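Side-chain contacts in polymeric immunoglobulin receptor (Mus musculus, PDB 4NOF), which binds polymeric immunoglobulins, chiefly dimeric IgA and pentameric IgM, and carries them across epithelial cells to be released as secretory antibodies: residues A[13-16]-A[20-23]; A[58-63]-A[89-94]. One frame throughout, in Å; residues are numbered along the deposited sequence.

Contact 1: A[13-16]-A[20-23]. With NAG (2-acetamido-2-deoxy-beta-D-glucopyranose), chain C.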
# COMPACT_ATOMS: atom_id res chain seq x y z
N TYR A 13 -4.16 -3.91 -9.03
CA TYR A 13 -5.52 -4.01 -8.53
C TYR A 13 -6.42 -3.06 -9.33
O TYR A 13 -6.08 -1.90 -9.54
CB TYR A 13 -5.57 -3.59 -7.05
CG TYR A 13 -4.78 -4.47 -6.11
CD1 TYR A 13 -3.46 -4.21 -5.83
CD2 TYR A 13 -5.36 -5.57 -5.50
CE1 TYR A 13 -2.74 -4.99 -4.95
CE2 TYR A 13 -4.64 -6.38 -4.62
CZ TYR A 13 -3.33 -6.07 -4.35
OH TYR A 13 -2.59 -6.86 -3.49
N THR A 14 -7.58 -3.53 -9.77
CA THR A 14 -8.49 -2.73 -10.58
C THR A 14 -9.83 -2.71 -9.85
O THR A 14 -10.41 -3.78 -9.55
CB THR A 14 -8.64 -3.35 -12.00
OG1 THR A 14 -7.38 -3.41 -12.66
CG2 THR A 14 -9.58 -2.54 -12.86
N LYS A 15 -10.30 -1.52 -9.50
CA LYS A 15 -11.52 -1.36 -8.73
C LYS A 15 -12.36 -0.20 -9.27
O LYS A 15 -11.85 0.78 -9.78
CB LYS A 15 -11.20 -1.08 -7.28
CG LYS A 15 -10.54 -2.22 -6.52
CD LYS A 15 -11.44 -3.42 -6.31
CE LYS A 15 -10.64 -4.60 -5.79
NZ LYS A 15 -11.50 -5.80 -5.54
N ASP A 16 -13.67 -0.33 -9.15
CA ASP A 16 -14.57 0.79 -9.43
C ASP A 16 -14.53 1.87 -8.35
O ASP A 16 -14.32 1.59 -7.18
CB ASP A 16 -16.01 0.28 -9.53
CG ASP A 16 -16.30 -0.43 -10.82
OD1 ASP A 16 -15.43 -0.46 -11.74
OD2 ASP A 16 -17.45 -0.92 -10.92
N ASN A 20 -13.77 -0.79 -2.26
CA ASN A 20 -12.59 -0.94 -1.38
C ASN A 20 -11.60 -1.90 -1.99
O ASN A 20 -11.95 -2.73 -2.82
CB ASN A 20 -12.98 -1.37 0.04
CG ASN A 20 -13.29 -2.85 0.16
OD1 ASN A 20 -12.39 -3.70 0.31
ND2 ASN A 20 -14.58 -3.17 0.09
N VAL A 21 -10.34 -1.76 -1.60
CA VAL A 21 -9.30 -2.67 -2.03
C VAL A 21 -8.50 -3.09 -0.82
O VAL A 21 -8.23 -2.27 0.07
CB VAL A 21 -8.37 -2.04 -3.10
CG1 VAL A 21 -7.63 -0.80 -2.60
CG2 VAL A 21 -7.39 -3.07 -3.62
N THR A 22 -8.11 -4.36 -0.80
CA THR A 22 -7.17 -4.86 0.19
C THR A 22 -5.86 -5.15 -0.50
O THR A 22 -5.74 -6.07 -1.30
CB THR A 22 -7.68 -6.13 0.90
OG1 THR A 22 -8.90 -5.81 1.57
CG2 THR A 22 -6.62 -6.61 1.91
N ILE A 23 -4.85 -4.33 -0.20
CA ILE A 23 -3.50 -4.45 -0.77
C ILE A 23 -2.68 -5.41 0.10
O ILE A 23 -2.63 -5.25 1.30
CB ILE A 23 -2.80 -3.07 -0.81
CG1 ILE A 23 -3.56 -2.10 -1.70
CG2 ILE A 23 -1.34 -3.20 -1.25
CD1 ILE A 23 -3.10 -0.67 -1.60
C1 NAG C . -15.09 -4.53 0.18
C2 NAG C . -16.52 -4.62 0.71
C3 NAG C . -16.96 -6.08 0.76
C4 NAG C . -16.77 -6.75 -0.59
C5 NAG C . -15.33 -6.55 -1.07
C6 NAG C . -15.09 -7.09 -2.47
C7 NAG C . -17.07 -2.77 2.24
C8 NAG C . -17.14 -2.27 3.65
N2 NAG C . -16.62 -4.01 2.03
O3 NAG C . -18.33 -6.13 1.12
O4 NAG C . -17.06 -8.13 -0.48
O5 NAG C . -15.03 -5.17 -1.09
O6 NAG C . -13.71 -7.38 -2.62
O7 NAG C . -17.44 -2.03 1.33
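Tyr13 and Lys15 both hold CG anti to the carbonyl carbon (chi1 -64° and -66°), which sends the ring and the amine chain across to Val21, whose CG2 meets the Tyr13 ring. These are strands 11-16 and 21-26 of the V-set immunoglobulin sandwich, one from each sheet, running nearly antiparallel at 161° with no hydrogen bond between the two segments. Side chains of 13-16 meet both side chains and backbone of 20-23: Tyr13 CD2 lies 3.7 Å from Val21 CG2, and the two side chains cross at about a right angle. Farther out, Tyr13 CE2 comes within 3.5 Å of Thr22 O, and the hydroxyl passes Ile23 CA to bond with Glu24 N. Replacing Tyr13 by an alanine would probably leave Glu24 N without this partner and open a gap beside Val21 CG2. Lys15 lays CD 3.6 Å from Asn20 O, while its CG packs on Val21 CB. Asn20 and Thr22 belong to an Asn-Val-Thr glycosylation sequon; Asn20 OD1 and Thr22 OG1 both bond Asn79 ND2, and Asn20 ND2 is joined to NAG C1 by a 1.5 Å covalent bond.

Contact 2: A[58-63]-A[89-94]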
# COMPACT_ATOMS: atom_id res chain seq x y z
N PRO A 58 -3.69 12.63 5.97
CA PRO A 58 -5.04 13.19 6.11
C PRO A 58 -6.01 12.87 4.99
O PRO A 58 -7.24 12.80 5.23
CB PRO A 58 -4.80 14.74 6.12
CG PRO A 58 -3.38 14.94 6.36
CD PRO A 58 -2.62 13.64 6.11
N SER A 59 -5.51 12.64 3.78
CA SER A 59 -6.37 12.26 2.66
C SER A 59 -6.94 10.84 2.74
O SER A 59 -7.88 10.52 2.01
CB SER A 59 -5.64 12.44 1.33
OG SER A 59 -5.31 13.82 1.14
N TYR A 60 -6.42 10.03 3.66
CA TYR A 60 -6.84 8.65 3.82
C TYR A 60 -7.40 8.32 5.20
O TYR A 60 -7.84 7.22 5.44
CB TYR A 60 -5.68 7.71 3.54
CG TYR A 60 -5.19 7.66 2.12
CD1 TYR A 60 -4.25 8.57 1.66
CD2 TYR A 60 -5.61 6.66 1.25
CE1 TYR A 60 -3.74 8.49 0.36
CE2 TYR A 60 -5.11 6.58 -0.05
CZ TYR A 60 -4.18 7.50 -0.50
OH TYR A 60 -3.64 7.45 -1.79
N ILE A 61 -7.39 9.28 6.13
CA ILE A 61 -7.84 8.93 7.47
C ILE A 61 -9.32 8.53 7.43
O ILE A 61 -10.11 9.07 6.65
CB ILE A 61 -7.57 10.04 8.51
CG1 ILE A 61 -7.77 9.46 9.92
CG2 ILE A 61 -8.42 11.24 8.19
CD1 ILE A 61 -7.26 10.30 11.06
N GLY A 62 -9.63 7.50 8.20
CA GLY A 62 -10.98 6.91 8.20
C GLY A 62 -11.24 5.94 7.06
O GLY A 62 -12.30 5.30 7.03
N ARG A 63 -10.31 5.85 6.11
CA ARG A 63 -10.46 4.99 4.91
C ARG A 63 -9.39 3.93 4.79
O ARG A 63 -9.56 3.00 4.02
CB ARG A 63 -10.38 5.81 3.61
CG ARG A 63 -11.30 6.97 3.51
CD ARG A 63 -11.38 7.50 2.08
NE ARG A 63 -10.20 8.15 1.54
CZ ARG A 63 -9.57 7.77 0.42
NH1 ARG A 63 -10.00 6.72 -0.26
NH2 ARG A 63 -8.52 8.45 -0.04
N GLY A 89 -2.95 4.97 -8.91
CA GLY A 89 -1.54 5.14 -9.21
C GLY A 89 -0.68 4.10 -8.51
O GLY A 89 -1.19 3.10 -7.97
N LEU A 90 0.62 4.36 -8.51
CA LEU A 90 1.60 3.44 -7.94
C LEU A 90 1.79 3.68 -6.46
O LEU A 90 1.81 4.83 -6.01
CB LEU A 90 2.97 3.61 -8.61
CG LEU A 90 3.03 3.11 -10.06
CD1 LEU A 90 4.31 3.62 -10.74
CD2 LEU A 90 2.89 1.61 -10.15
N TYR A 91 1.94 2.57 -5.73
CA TYR A 91 2.22 2.54 -4.31
C TYR A 91 3.37 1.57 -4.06
O TYR A 91 3.70 0.71 -4.87
CB TYR A 91 1.02 2.06 -3.51
CG TYR A 91 -0.22 2.94 -3.53
CD1 TYR A 91 -1.06 3.02 -4.65
CD2 TYR A 91 -0.61 3.63 -2.38
CE1 TYR A 91 -2.18 3.79 -4.62
CE2 TYR A 91 -1.76 4.38 -2.35
CZ TYR A 91 -2.54 4.48 -3.48
OH TYR A 91 -3.72 5.26 -3.42
N ILE A 92 4.00 1.72 -2.90
CA ILE A 92 5.05 0.82 -2.44
C ILE A 92 4.72 0.37 -1.03
O ILE A 92 4.51 1.22 -0.13
CB ILE A 92 6.47 1.46 -2.48
CG1 ILE A 92 6.85 1.88 -3.90
CG2 ILE A 92 7.48 0.45 -1.99
CD1 ILE A 92 8.17 2.66 -3.95
N CYS A 93 4.66 -0.95 -0.85
CA CYS A 93 4.64 -1.59 0.48
C CYS A 93 6.04 -1.66 0.97
O CYS A 93 6.94 -2.02 0.19
CB CYS A 93 4.24 -3.05 0.38
SG CYS A 93 2.61 -3.39 -0.23
N GLN A 94 6.25 -1.37 2.25
CA GLN A 94 7.60 -1.55 2.82
C GLN A 94 7.52 -2.17 4.19
O GLN A 94 6.70 -1.77 5.03
CB GLN A 94 8.33 -0.23 2.89
CG GLN A 94 9.81 -0.35 3.23
CD GLN A 94 10.59 0.95 3.04
OE1 GLN A 94 10.64 1.48 1.95
NE2 GLN A 94 11.22 1.44 4.10
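A tyrosine corner, a motif common in immunoglobulin domains, at the start of strand 89-95 supplies one half of this contact: Tyr91 OH bonds back to Asp87 O, four residues earlier. Both tyrosines carry CG anti to the carbonyl carbon (chi1 -68° for Tyr60, -65° for Tyr91), which extends the phenols toward each other. The two side chains meet head on through their hydroxyls, Tyr60 OH donating to Tyr91 OH at 2.7 Å, so with Asp87 O two bonds grip the buried Tyr91 hydroxyl. Each oxygen lies at the edge of the other ring, near its plane, so the rings do not stack; Tyr60 CZ and Tyr91 CE2 are 4.4 Å apart. Behind Tyr60 the loop is tied into a turn by Arg63 N bonding Tyr60 O at 2.9 Å. Arg63 NH2 sits 3.6 Å above the Tyr60 ring plane, toward its rim, and bonds Ser59 O at 3.0 Å, that oxygen lying in the guanidinium plane. Arg63 NH1 forms the arginine-aspartate salt bridge familiar in V-set domains with Asp87, which thus serves both sides, its carboxylate holding Arg63 and its carbonyl Tyr91. Both tyrosines pack against Lys40 of strand 36-41 and Val49 of strand 46-51, linking the loop before strand 64-67, which carries Tyr60, to strand 89-95.

Both segments of contact 1 precede those of contact 2 along the chain, and the contact centres lie about 12 Å apart within one V-set domain. They share the five-stranded sheet: strand 11-16 of contact 1 and strand 89-95 of contact 2 flank strand 102-111 in it. Strand 21-26, the other half of contact 1, belongs to the three-stranded sheet opposite, and the Cys25-Cys93 disulfide joins it to strand 89-95. The contacts touch beside this bridge, where Ile23 CG2 packs 4.1 Å from Cys93 SG. Contact 1 thus joins the two sheets directly, and contact 2 fastens to the larger sheet the loop that leads into strand 64-67 of the smaller one.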